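Local atomic coordinates of N-terminal acetyltransferase B complex subunit MDM20 (Candida albicans, PDB entry 5K04), a protein that probably serves as the non-catalytic, largely helical subunit of the NatB N-terminal acetyltransferase complex, in which it pairs with the catalytic subunit NAT3. Residues 417-421 against 565-569; 395-399 against 731-735; 146-150 against 175-179; 95-99 against 115-119. The contacts are given in a common frame with arbitrary orientation. Residue numbers count along the deposited sequence, not the author numbering.

Contact 1 of 4, residues 417-421 against 565-569; sequences KLYSQ and IDVPV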
loop_
_atom_site.group_PDB
_atom_site.type_symbol
_atom_site.label_atom_id
_atom_site.label_comp_id
_atom_site.label_asym_id
_atom_site.label_seq_id
_atom_site.Cartn_x
_atom_site.Cartn_y
_atom_site.Cartn_z
ATOM N N LYS A 417 5.664 6.329 -16.858
ATOM C CA LYS A 417 5.033 7.651 -16.767
ATOM C C LYS A 417 5.018 8.350 -18.122
ATOM O O LYS A 417 4.003 8.933 -18.514
ATOM C CB LYS A 417 5.749 8.521 -15.725
ATOM C CG LYS A 417 5.658 7.970 -14.313
ATOM C CD LYS A 417 6.365 8.843 -13.262
ATOM C CE LYS A 417 5.874 10.282 -13.264
ATOM N NZ LYS A 417 6.446 11.046 -12.106
ATOM N N LEU A 418 6.147 8.308 -18.848
ATOM C CA LEU A 418 6.209 8.932 -20.171
ATOM C C LEU A 418 5.219 8.278 -21.131
ATOM O O LEU A 418 4.451 8.972 -21.804
ATOM C CB LEU A 418 7.625 8.850 -20.750
ATOM C CG LEU A 418 8.811 9.555 -20.066
ATOM C CD1 LEU A 418 9.969 9.788 -21.046
ATOM C CD2 LEU A 418 8.419 10.838 -19.446
ATOM N N TYR A 419 5.225 6.934 -21.197
ATOM C CA TYR A 419 4.267 6.214 -22.031
ATOM C C TYR A 419 2.839 6.559 -21.660
ATOM O O TYR A 419 1.942 6.502 -22.517
ATOM C CB TYR A 419 4.450 4.704 -21.899
ATOM C CG TYR A 419 5.563 4.080 -22.725
ATOM C CD1 TYR A 419 5.824 4.491 -24.032
ATOM C CD2 TYR A 419 6.328 3.048 -22.206
ATOM C CE1 TYR A 419 6.845 3.893 -24.787
ATOM C CE2 TYR A 419 7.342 2.469 -22.928
ATOM C CZ TYR A 419 7.606 2.886 -24.220
ATOM O OH TYR A 419 8.619 2.276 -24.918
ATOM N N SER A 420 2.605 6.895 -20.386
ATOM C CA SER A 420 1.265 7.233 -19.924
ATOM C C SER A 420 0.797 8.570 -20.471
ATOM O O SER A 420 -0.383 8.894 -20.316
ATOM C CB SER A 420 1.218 7.264 -18.395
ATOM O OG SER A 420 1.621 8.535 -17.897
ATOM N N GLN A 421 1.703 9.350 -21.075
ATOM C CA GLN A 421 1.393 10.626 -21.716
ATOM C C GLN A 421 0.906 10.464 -23.151
ATOM O O GLN A 421 0.422 11.434 -23.746
ATOM C CB GLN A 421 2.629 11.535 -21.738
ATOM C CG GLN A 421 3.282 11.757 -20.394
ATOM C CD GLN A 421 2.294 12.291 -19.373
ATOM O OE1 GLN A 421 1.700 13.347 -19.560
ATOM N NE2 GLN A 421 2.089 11.536 -18.300
ATOM N N ILE A 565 5.442 15.821 -15.413
ATOM C CA ILE A 565 4.321 15.037 -15.894
ATOM C C ILE A 565 3.875 14.030 -14.827
ATOM O O ILE A 565 4.654 13.579 -13.976
ATOM C CB ILE A 565 4.684 14.313 -17.202
ATOM C CG1 ILE A 565 5.824 13.337 -16.952
ATOM C CG2 ILE A 565 5.078 15.298 -18.294
ATOM C CD1 ILE A 565 5.776 12.169 -17.848
ATOM N N ASP A 566 2.601 13.674 -14.892
ATOM C CA ASP A 566 1.960 12.779 -13.950
ATOM C C ASP A 566 1.277 11.658 -14.726
ATOM O O ASP A 566 0.842 11.855 -15.862
ATOM C CB ASP A 566 0.921 13.542 -13.103
ATOM C CG ASP A 566 1.554 14.505 -12.118
ATOM O OD1 ASP A 566 2.644 14.185 -11.591
ATOM O OD2 ASP A 566 0.952 15.570 -11.866
ATOM N N VAL A 567 1.202 10.474 -14.122
ATOM C CA VAL A 567 0.229 9.515 -14.648
ATOM C C VAL A 567 -1.170 10.110 -14.499
ATOM O O VAL A 567 -1.499 10.688 -13.442
ATOM C CB VAL A 567 0.358 8.157 -13.936
ATOM C CG1 VAL A 567 -0.745 7.178 -14.384
ATOM C CG2 VAL A 567 1.746 7.546 -14.225
ATOM N N PRO A 568 -1.986 10.076 -15.529
ATOM C CA PRO A 568 -3.292 10.773 -15.516
ATOM C C PRO A 568 -4.404 9.988 -14.829
ATOM O O PRO A 568 -5.374 9.512 -15.449
ATOM C CB PRO A 568 -3.565 10.980 -17.012
ATOM C CG PRO A 568 -2.844 9.869 -17.695
ATOM C CD PRO A 568 -1.601 9.623 -16.880
ATOM N N VAL A 569 -4.292 9.876 -13.513
ATOM C CA VAL A 569 -5.330 9.235 -12.720
ATOM C C VAL A 569 -6.538 10.155 -12.666
ATOM O O VAL A 569 -6.416 11.378 -12.790
ATOM C CB VAL A 569 -4.823 8.901 -11.303
ATOM C CG1 VAL A 569 -3.657 7.880 -11.363
ATOM C CG2 VAL A 569 -4.429 10.178 -10.553
#
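Residues 417-421, on helix 409-419, lie against an irregular strip of chain, residues 565-569, that precedes helix 571-584. The backbones come closest at Lys417 and Val567, whose CA atoms lie 5.6 Å apart. Residues 417-419 are helical, while the opposing strip stays extended until Pro568, the centre of an inverse gamma turn closed by a bond from Val569 N to Val567 O (2.9 Å). One direct hydrogen bond crosses the interface, from Gln421 NE2 to Asp566 O (2.8 Å). The same amide nitrogen also donates to Lys417 O (3.2 Å), as does Ser420 OG in a very short bond of 2.5 Å, so polar side chains gather round the carbonyl of Lys417. Beside this network Ile565 supplies the apolar part: its CD1 meets Leu418 CD2 at 3.4 Å and Gln421 CG at 3.6 Å. Lys417 lays its aliphatic chain along the strip, CG 3.9 Å from Val567 CG2, and carries its ammonium group onward to a salt bridge with Glu555. Pro568 CD packs on Ser420 OG at 3.5 Å. The chemistry illustrates how a helical segment can hold an irregular one: a single glutamine amide reads the main chain on both sides, and the contact with Asp566 is made through its carbonyl oxygen, independent of the acid group.

Contact 2 of 4, residues 395-399 against 731-735; sequences IVLLK and TKLEI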
loop_
_atom_site.group_PDB
_atom_site.type_symbol
_atom_site.label_atom_id
_atom_site.label_comp_id
_atom_site.label_asym_id
_atom_site.label_seq_id
_atom_site.Cartn_x
_atom_site.Cartn_y
_atom_site.Cartn_z
ATOM N N ILE A 395 11.821 8.994 -23.848
ATOM C CA ILE A 395 11.552 7.554 -23.915
ATOM C C ILE A 395 12.738 6.815 -24.544
ATOM O O ILE A 395 13.160 5.753 -24.066
ATOM C CB ILE A 395 10.254 7.285 -24.701
ATOM C CG1 ILE A 395 9.023 7.571 -23.836
ATOM C CG2 ILE A 395 10.236 5.851 -25.215
ATOM C CD1 ILE A 395 7.701 7.484 -24.590
ATOM N N VAL A 396 13.276 7.359 -25.641
ATOM C CA VAL A 396 14.425 6.747 -26.306
ATOM C C VAL A 396 15.633 6.707 -25.375
ATOM O O VAL A 396 16.395 5.733 -25.356
ATOM C CB VAL A 396 14.737 7.510 -27.604
ATOM C CG1 VAL A 396 15.969 6.960 -28.267
ATOM C CG2 VAL A 396 13.542 7.439 -28.535
ATOM N N LEU A 397 15.822 7.762 -24.580
ATOM C CA LEU A 397 16.978 7.804 -23.692
ATOM C C LEU A 397 16.817 6.827 -22.529
ATOM O O LEU A 397 17.761 6.104 -22.187
ATOM C CB LEU A 397 17.205 9.236 -23.194
ATOM C CG LEU A 397 17.551 10.285 -24.267
ATOM C CD1 LEU A 397 17.497 11.733 -23.741
ATOM C CD2 LEU A 397 18.923 10.008 -24.870
ATOM N N LEU A 398 15.622 6.767 -21.932
ATOM C CA LEU A 398 15.373 5.827 -20.837
ATOM C C LEU A 398 15.601 4.386 -21.284
ATOM O O LEU A 398 16.346 3.640 -20.643
ATOM C CB LEU A 398 13.951 6.013 -20.296
ATOM C CG LEU A 398 13.724 7.311 -19.510
ATOM C CD1 LEU A 398 12.291 7.418 -19.036
ATOM C CD2 LEU A 398 14.686 7.445 -18.304
ATOM N N LYS A 399 14.986 3.993 -22.412
ATOM C CA LYS A 399 15.198 2.655 -22.969
ATOM C C LYS A 399 16.676 2.385 -23.223
ATOM O O LYS A 399 17.158 1.272 -22.994
ATOM C CB LYS A 399 14.403 2.476 -24.269
ATOM C CG LYS A 399 12.900 2.566 -24.096
ATOM C CD LYS A 399 12.189 2.588 -25.430
ATOM C CE LYS A 399 12.441 1.302 -26.207
ATOM N NZ LYS A 399 11.986 1.451 -27.614
ATOM N N THR A 731 12.280 3.043 -32.080
ATOM C CA THR A 731 11.257 3.504 -31.144
ATOM C C THR A 731 10.115 4.209 -31.875
ATOM O O THR A 731 8.942 4.018 -31.532
ATOM C CB THR A 731 11.879 4.430 -30.093
ATOM O OG1 THR A 731 12.830 3.706 -29.299
ATOM C CG2 THR A 731 10.800 4.985 -29.187
ATOM N N LYS A 732 10.440 5.020 -32.893
ATOM C CA LYS A 732 9.397 5.654 -33.696
ATOM C C LYS A 732 8.475 4.614 -34.305
ATOM O O LYS A 732 7.251 4.784 -34.303
ATOM C CB LYS A 732 10.014 6.525 -34.791
ATOM C CG LYS A 732 10.217 7.977 -34.375
ATOM C CD LYS A 732 11.084 8.728 -35.380
ATOM C CE LYS A 732 10.610 8.497 -36.809
ATOM N NZ LYS A 732 11.458 9.229 -37.814
ATOM N N LEU A 733 9.046 3.512 -34.801
ATOM C CA LEU A 733 8.225 2.481 -35.420
ATOM C C LEU A 733 7.362 1.766 -34.388
ATOM O O LEU A 733 6.177 1.516 -34.628
ATOM C CB LEU A 733 9.115 1.495 -36.165
ATOM C CG LEU A 733 8.399 0.586 -37.159
ATOM C CD1 LEU A 733 7.235 1.321 -37.847
ATOM C CD2 LEU A 733 9.397 0.084 -38.183
ATOM N N GLU A 734 7.944 1.429 -33.235
ATOM C CA GLU A 734 7.189 0.770 -32.171
ATOM C C GLU A 734 6.073 1.678 -31.644
ATOM O O GLU A 734 4.953 1.222 -31.378
ATOM C CB GLU A 734 8.156 0.358 -31.054
ATOM C CG GLU A 734 7.491 -0.005 -29.720
ATOM C CD GLU A 734 8.476 -0.044 -28.549
ATOM O OE1 GLU A 734 9.041 -1.129 -28.290
ATOM O OE2 GLU A 734 8.689 1.015 -27.898
ATOM N N ILE A 735 6.355 2.976 -31.525
ATOM C CA ILE A 735 5.361 3.912 -31.016
ATOM C C ILE A 735 4.247 4.126 -32.034
ATOM O O ILE A 735 3.065 4.182 -31.670
ATOM C CB ILE A 735 6.052 5.226 -30.611
ATOM C CG1 ILE A 735 6.833 4.981 -29.311
ATOM C CG2 ILE A 735 5.046 6.370 -30.492
ATOM C CD1 ILE A 735 7.393 6.228 -28.660
#
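Thr731 gives up more surface than any other residue of this helix pair, and Lys399 comes next; the two meet directly, Lys399 NZ donating a hydrogen bond to Thr731 OG1 at 2.9 Å. The lysine reaches across from helix 388-404, and its ammonium group also forms a salt bridge with Glu734 OE2 at 3.3 Å, a weak hydrogen bond by its geometry. Thr731 and Glu734 are three residues apart on helix 729-747, close enough to one turn for a single cation to serve both. The methyl group of Thr731 has a different role: CG2 sits 3.7 Å from Val396 CG2 and 4.1 Å from Ile395 CG2. The two segments cross steeply, their directions 111° apart and their axes 11.7 Å from each other at closest approach, so this is a crossing between sequence-distant helices and differs from the near-antiparallel pairing within a helical hairpin. In an all-helical protein of the TPR clan, it lays a C-terminal helix across one belonging to the NatB family region. Val396, with a share of buried surface equal to that of Ile395, points its CA-to-CB bond sideways, whereas Ile395 points toward the partner and brings CD1 to 4.3 Å from Ile735 CD1. Tyr419 of helix 409-419 touches Ile395, Lys399 and Glu734.

Contact 3 of 4, residues 146-150 against 175-179; sequences TLWYA and LMEGL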
loop_
_atom_site.group_PDB
_atom_site.type_symbol
_atom_site.label_atom_id
_atom_site.label_comp_id
_atom_site.label_asym_id
_atom_site.label_seq_id
_atom_site.Cartn_x
_atom_site.Cartn_y
_atom_site.Cartn_z
ATOM N N THR A 146 -8.521 -10.341 29.434
ATOM C CA THR A 146 -8.369 -9.060 30.117
ATOM C C THR A 146 -7.472 -8.124 29.314
ATOM O O THR A 146 -7.739 -6.918 29.204
ATOM C CB THR A 146 -7.822 -9.297 31.525
ATOM O OG1 THR A 146 -8.698 -10.193 32.217
ATOM C CG2 THR A 146 -7.736 -7.983 32.283
ATOM N N LEU A 147 -6.419 -8.677 28.715
ATOM C CA LEU A 147 -5.523 -7.887 27.880
ATOM C C LEU A 147 -6.252 -7.353 26.654
ATOM O O LEU A 147 -6.094 -6.183 26.290
ATOM C CB LEU A 147 -4.319 -8.743 27.467
ATOM C CG LEU A 147 -3.358 -9.065 28.610
ATOM C CD1 LEU A 147 -2.532 -10.319 28.352
ATOM C CD2 LEU A 147 -2.435 -7.868 28.794
ATOM N N TRP A 148 -7.031 -8.220 25.989
ATOM C CA TRP A 148 -7.880 -7.808 24.872
ATOM C C TRP A 148 -8.712 -6.587 25.238
ATOM O O TRP A 148 -8.677 -5.549 24.565
ATOM C CB TRP A 148 -8.810 -8.960 24.478
ATOM C CG TRP A 148 -8.127 -10.101 23.774
ATOM C CD1 TRP A 148 -6.785 -10.260 23.577
ATOM C CD2 TRP A 148 -8.763 -11.233 23.145
ATOM N NE1 TRP A 148 -6.543 -11.427 22.868
ATOM C CE2 TRP A 148 -7.737 -12.036 22.586
ATOM C CE3 TRP A 148 -10.094 -11.640 22.998
ATOM C CZ2 TRP A 148 -8.001 -13.230 21.909
ATOM C CZ3 TRP A 148 -10.363 -12.830 22.321
ATOM C CH2 TRP A 148 -9.317 -13.610 21.788
ATOM N N TYR A 149 -9.468 -6.721 26.326
ATOM C CA TYR A 149 -10.364 -5.670 26.784
ATOM C C TYR A 149 -9.596 -4.376 27.035
ATOM O O TYR A 149 -9.999 -3.307 26.568
ATOM C CB TYR A 149 -11.067 -6.178 28.039
ATOM C CG TYR A 149 -12.205 -5.344 28.536
ATOM C CD1 TYR A 149 -12.968 -4.576 27.656
ATOM C CD2 TYR A 149 -12.532 -5.325 29.894
ATOM C CE1 TYR A 149 -14.033 -3.809 28.111
ATOM C CE2 TYR A 149 -13.608 -4.555 30.365
ATOM C CZ TYR A 149 -14.356 -3.802 29.464
ATOM O OH TYR A 149 -15.411 -3.034 29.903
ATOM N N ALA A 150 -8.451 -4.479 27.725
ATOM C CA ALA A 150 -7.603 -3.322 28.017
ATOM C C ALA A 150 -7.058 -2.697 26.743
ATOM O O ALA A 150 -7.087 -1.470 26.565
ATOM C CB ALA A 150 -6.444 -3.748 28.922
ATOM N N LEU A 175 -7.316 -2.300 34.513
ATOM C CA LEU A 175 -7.308 -3.686 34.047
ATOM C C LEU A 175 -5.894 -4.240 33.984
ATOM O O LEU A 175 -5.651 -5.390 34.365
ATOM C CB LEU A 175 -7.946 -3.778 32.663
ATOM C CG LEU A 175 -9.457 -3.649 32.601
ATOM C CD1 LEU A 175 -9.877 -3.340 31.196
ATOM C CD2 LEU A 175 -10.093 -4.937 33.104
ATOM N N MET A 176 -4.951 -3.436 33.476
ATOM C CA MET A 176 -3.563 -3.875 33.366
ATOM C C MET A 176 -2.912 -3.993 34.740
ATOM O O MET A 176 -2.192 -4.961 35.011
ATOM C CB MET A 176 -2.771 -2.925 32.449
ATOM C CG MET A 176 -3.165 -3.044 30.923
ATOM S SD MET A 176 -3.246 -4.697 30.319
ATOM C CE MET A 176 -1.592 -5.112 30.766
ATOM N N GLU A 177 -3.172 -3.028 35.630
ATOM C CA GLU A 177 -2.647 -3.123 36.986
ATOM C C GLU A 177 -3.104 -4.414 37.655
ATOM O O GLU A 177 -2.334 -5.029 38.402
ATOM C CB GLU A 177 -3.040 -1.866 37.786
ATOM C CG GLU A 177 -2.252 -0.594 37.311
ATOM C CD GLU A 177 -2.768 0.765 37.830
ATOM O OE1 GLU A 177 -3.845 0.830 38.471
ATOM O OE2 GLU A 177 -2.067 1.783 37.580
ATOM N N GLY A 178 -4.316 -4.891 37.333
ATOM C CA GLY A 178 -4.824 -6.153 37.868
ATOM C C GLY A 178 -4.034 -7.390 37.450
ATOM O O GLY A 178 -4.194 -8.445 38.074
ATOM N N LEU A 179 -3.185 -7.280 36.424
ATOM C CA LEU A 179 -2.435 -8.405 35.869
ATOM C C LEU A 179 -1.000 -8.468 36.370
ATOM O O LEU A 179 -0.255 -9.367 35.968
ATOM C CB LEU A 179 -2.433 -8.337 34.346
ATOM C CG LEU A 179 -3.841 -8.363 33.751
ATOM C CD1 LEU A 179 -3.802 -8.209 32.234
ATOM C CD2 LEU A 179 -4.542 -9.656 34.165
#
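Thr146 begins the segment on helix 143-157 with its methyl group turned to the partner: CG2 lies 3.9 Å from Leu175 CD2 and 3.9 Å from Leu179 CD1, while its hydroxyl is engaged elsewhere, hydrogen-bonding to Asn137 and to the backbone of Ser142. Leu147 follows. Its CA-to-CB bond points sideways, yet the end of the chain swings in, and CD2 reaches Met176 CE at 3.5 Å and Leu179 CD1 at 3.7 Å. This is the interior of a helical hairpin, in which helices 143-157 and 162-177 are joined by a short connection, the kind of unit from which TPR-like helical repeats are built; no hydrogen bond passes between the two segments, and the match is made by apolar side chains. Tyr149 then brings CD2 to 3.6 Å from Leu175 CD1, its ring also touching helix 126-138 at Asn130, Phe133 and Met134. At Ala150 the backbones draw nearest, CA to CA of Leu175 6.0 Å. The small side chain permits this approach: its CB rests 3.6 Å from Met176 SD and 4.0 Å from Leu175 CB. The Met176 side chain also touches Val190 and Tyr191 of helix 185-192.

Contact 4 of 4, residues 95-99 against 115-119; sequences SLVYE and SWFDN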
loop_
_atom_site.group_PDB
_atom_site.type_symbol
_atom_site.label_atom_id
_atom_site.label_comp_id
_atom_site.label_asym_id
_atom_site.label_seq_id
_atom_site.Cartn_x
_atom_site.Cartn_y
_atom_site.Cartn_z
ATOM N N SER A 95 -26.185 -5.396 17.618
ATOM C CA SER A 95 -25.458 -5.772 18.825
ATOM C C SER A 95 -26.354 -6.524 19.804
ATOM O O SER A 95 -25.904 -7.462 20.474
ATOM C CB SER A 95 -24.863 -4.515 19.476
ATOM O OG SER A 95 -24.405 -4.758 20.795
ATOM N N LEU A 96 -27.629 -6.138 19.887
ATOM C CA LEU A 96 -28.528 -6.722 20.875
ATOM C C LEU A 96 -28.780 -8.213 20.646
ATOM O O LEU A 96 -29.097 -8.933 21.599
ATOM C CB LEU A 96 -29.846 -5.944 20.881
ATOM C CG LEU A 96 -30.488 -5.717 22.257
ATOM C CD1 LEU A 96 -29.457 -5.164 23.245
ATOM C CD2 LEU A 96 -31.682 -4.778 22.131
ATOM N N VAL A 97 -28.667 -8.698 19.405
ATOM C CA VAL A 97 -28.873 -10.124 19.156
ATOM C C VAL A 97 -27.851 -10.947 19.926
ATOM O O VAL A 97 -28.188 -11.935 20.586
ATOM C CB VAL A 97 -28.809 -10.430 17.651
ATOM C CG1 VAL A 97 -29.419 -11.800 17.378
ATOM C CG2 VAL A 97 -29.526 -9.373 16.860
ATOM N N TYR A 98 -26.578 -10.549 19.843
ATOM C CA TYR A 98 -25.527 -11.272 20.549
ATOM C C TYR A 98 -25.635 -11.071 22.057
ATOM O O TYR A 98 -25.525 -12.037 22.824
ATOM C CB TYR A 98 -24.162 -10.819 20.042
ATOM C CG TYR A 98 -23.705 -11.422 18.724
ATOM C CD1 TYR A 98 -23.113 -12.674 18.685
ATOM C CD2 TYR A 98 -23.806 -10.712 17.532
ATOM C CE1 TYR A 98 -22.664 -13.223 17.488
ATOM C CE2 TYR A 98 -23.349 -11.249 16.336
ATOM C CZ TYR A 98 -22.784 -12.509 16.322
ATOM O OH TYR A 98 -22.334 -13.058 15.143
ATOM N N GLU A 99 -25.852 -9.822 22.495
ATOM C CA GLU A 99 -25.934 -9.523 23.926
ATOM C C GLU A 99 -27.073 -10.286 24.585
ATOM O O GLU A 99 -26.928 -10.796 25.702
ATOM C CB GLU A 99 -26.118 -8.023 24.151
ATOM C CG GLU A 99 -24.996 -7.147 23.626
ATOM C CD GLU A 99 -25.235 -5.669 23.889
ATOM O OE1 GLU A 99 -25.473 -5.298 25.056
ATOM O OE2 GLU A 99 -25.200 -4.882 22.922
ATOM N N SER A 115 -17.417 -15.552 17.611
ATOM C CA SER A 115 -18.142 -15.403 16.345
ATOM C C SER A 115 -18.472 -13.933 16.082
ATOM O O SER A 115 -18.213 -13.405 14.997
ATOM C CB SER A 115 -19.416 -16.261 16.385
ATOM O OG SER A 115 -20.337 -15.919 15.369
ATOM N N TRP A 116 -19.056 -13.265 17.088
ATOM C CA TRP A 116 -19.295 -11.826 17.065
ATOM C C TRP A 116 -18.053 -11.056 16.638
ATOM O O TRP A 116 -18.116 -10.158 15.794
ATOM C CB TRP A 116 -19.734 -11.386 18.464
ATOM C CG TRP A 116 -20.377 -10.061 18.536
ATOM C CD1 TRP A 116 -20.633 -9.212 17.496
ATOM C CD2 TRP A 116 -20.876 -9.418 19.717
ATOM N NE1 TRP A 116 -21.258 -8.080 17.958
ATOM C CE2 TRP A 116 -21.412 -8.178 19.319
ATOM C CE3 TRP A 116 -20.899 -9.762 21.069
ATOM C CZ2 TRP A 116 -21.972 -7.284 20.229
ATOM C CZ3 TRP A 116 -21.461 -8.879 21.975
ATOM C CH2 TRP A 116 -21.993 -7.653 21.552
ATOM N N PHE A 117 -16.911 -11.395 17.230
ATOM C CA PHE A 117 -15.680 -10.659 16.979
ATOM C C PHE A 117 -15.141 -10.954 15.584
ATOM O O PHE A 117 -14.795 -10.035 14.837
ATOM C CB PHE A 117 -14.655 -11.014 18.064
ATOM C CG PHE A 117 -13.277 -10.475 17.815
ATOM C CD1 PHE A 117 -13.046 -9.106 17.742
ATOM C CD2 PHE A 117 -12.205 -11.339 17.675
ATOM C CE1 PHE A 117 -11.767 -8.614 17.512
ATOM C CE2 PHE A 117 -10.926 -10.858 17.455
ATOM C CZ PHE A 117 -10.706 -9.489 17.372
ATOM N N ASP A 118 -15.076 -12.241 15.220
ATOM C CA ASP A 118 -14.572 -12.634 13.906
ATOM C C ASP A 118 -15.402 -12.025 12.789
ATOM O O ASP A 118 -14.862 -11.622 11.756
ATOM C CB ASP A 118 -14.552 -14.154 13.784
ATOM C CG ASP A 118 -13.490 -14.786 14.659
ATOM O OD1 ASP A 118 -12.738 -14.033 15.315
ATOM O OD2 ASP A 118 -13.396 -16.025 14.689
ATOM N N ASN A 119 -16.716 -11.942 12.983
ATOM C CA ASN A 119 -17.579 -11.334 11.986
ATOM C C ASN A 119 -17.502 -9.815 12.019
ATOM O O ASN A 119 -17.793 -9.174 11.010
ATOM C CB ASN A 119 -19.023 -11.805 12.190
ATOM C CG ASN A 119 -19.210 -13.296 11.853
ATOM O OD1 ASN A 119 -19.745 -14.068 12.646
ATOM N ND2 ASN A 119 -18.765 -13.692 10.671
#
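Trp116 lays its indole flat against the ring of Tyr98 in an offset stack, the Tyr98 ring and the five-membered ring of Trp116 having centroids 3.9 Å apart and planes only 2° from parallel. The overlap is reciprocal. Tyr98 CB sits over the six-membered ring of Trp116, 3.6 Å from its centroid, and Trp116 CB lies 3.7 Å from the centroid of the Tyr98 ring, so each residue makes a CH-pi contact as well as a stack. Helices 91-104 and 109-120 are consecutive and their segments run nearly antiparallel, at 154° with axes 11.6 Å apart at closest approach, a helical hairpin of the sort repeated in TPR-like superhelices; the two rings fill the space between them. Ser95 OG approaches the edge of the indole, 3.6 Å from Trp116 CZ2; Glu99 CG comes within 3.7 Å of Trp116 CH2. The phenol of Tyr98 makes a weak hydrogen bond from OH to Ser115 OG (3.5 Å), a hydroxyl whose stronger partner is Glu79 of helix 75-87.

How the contacts relate
From the N terminus, contact 4 closes first, a short excursion between consecutive helices, and contact 3 follows in series as a second such hairpin; their centres lie 21 Å apart and their nearest atoms about 5 Å. Both are local ties in the N-terminal helical array. The later pair is of another kind. Contact 2 opens at 395-399 and closes only at 731-735, spanning over 300 residues, and contact 1 opens and closes within that span. These two touch: Leu418 and Tyr419 pack on Ile395, and Tyr419 OH probably hydrogen-bonds to Glu734 OE2 (3.2 Å). Together they join helices 388-404 and 409-419 to later parts of the chain, across its centre from contacts 3 and 4.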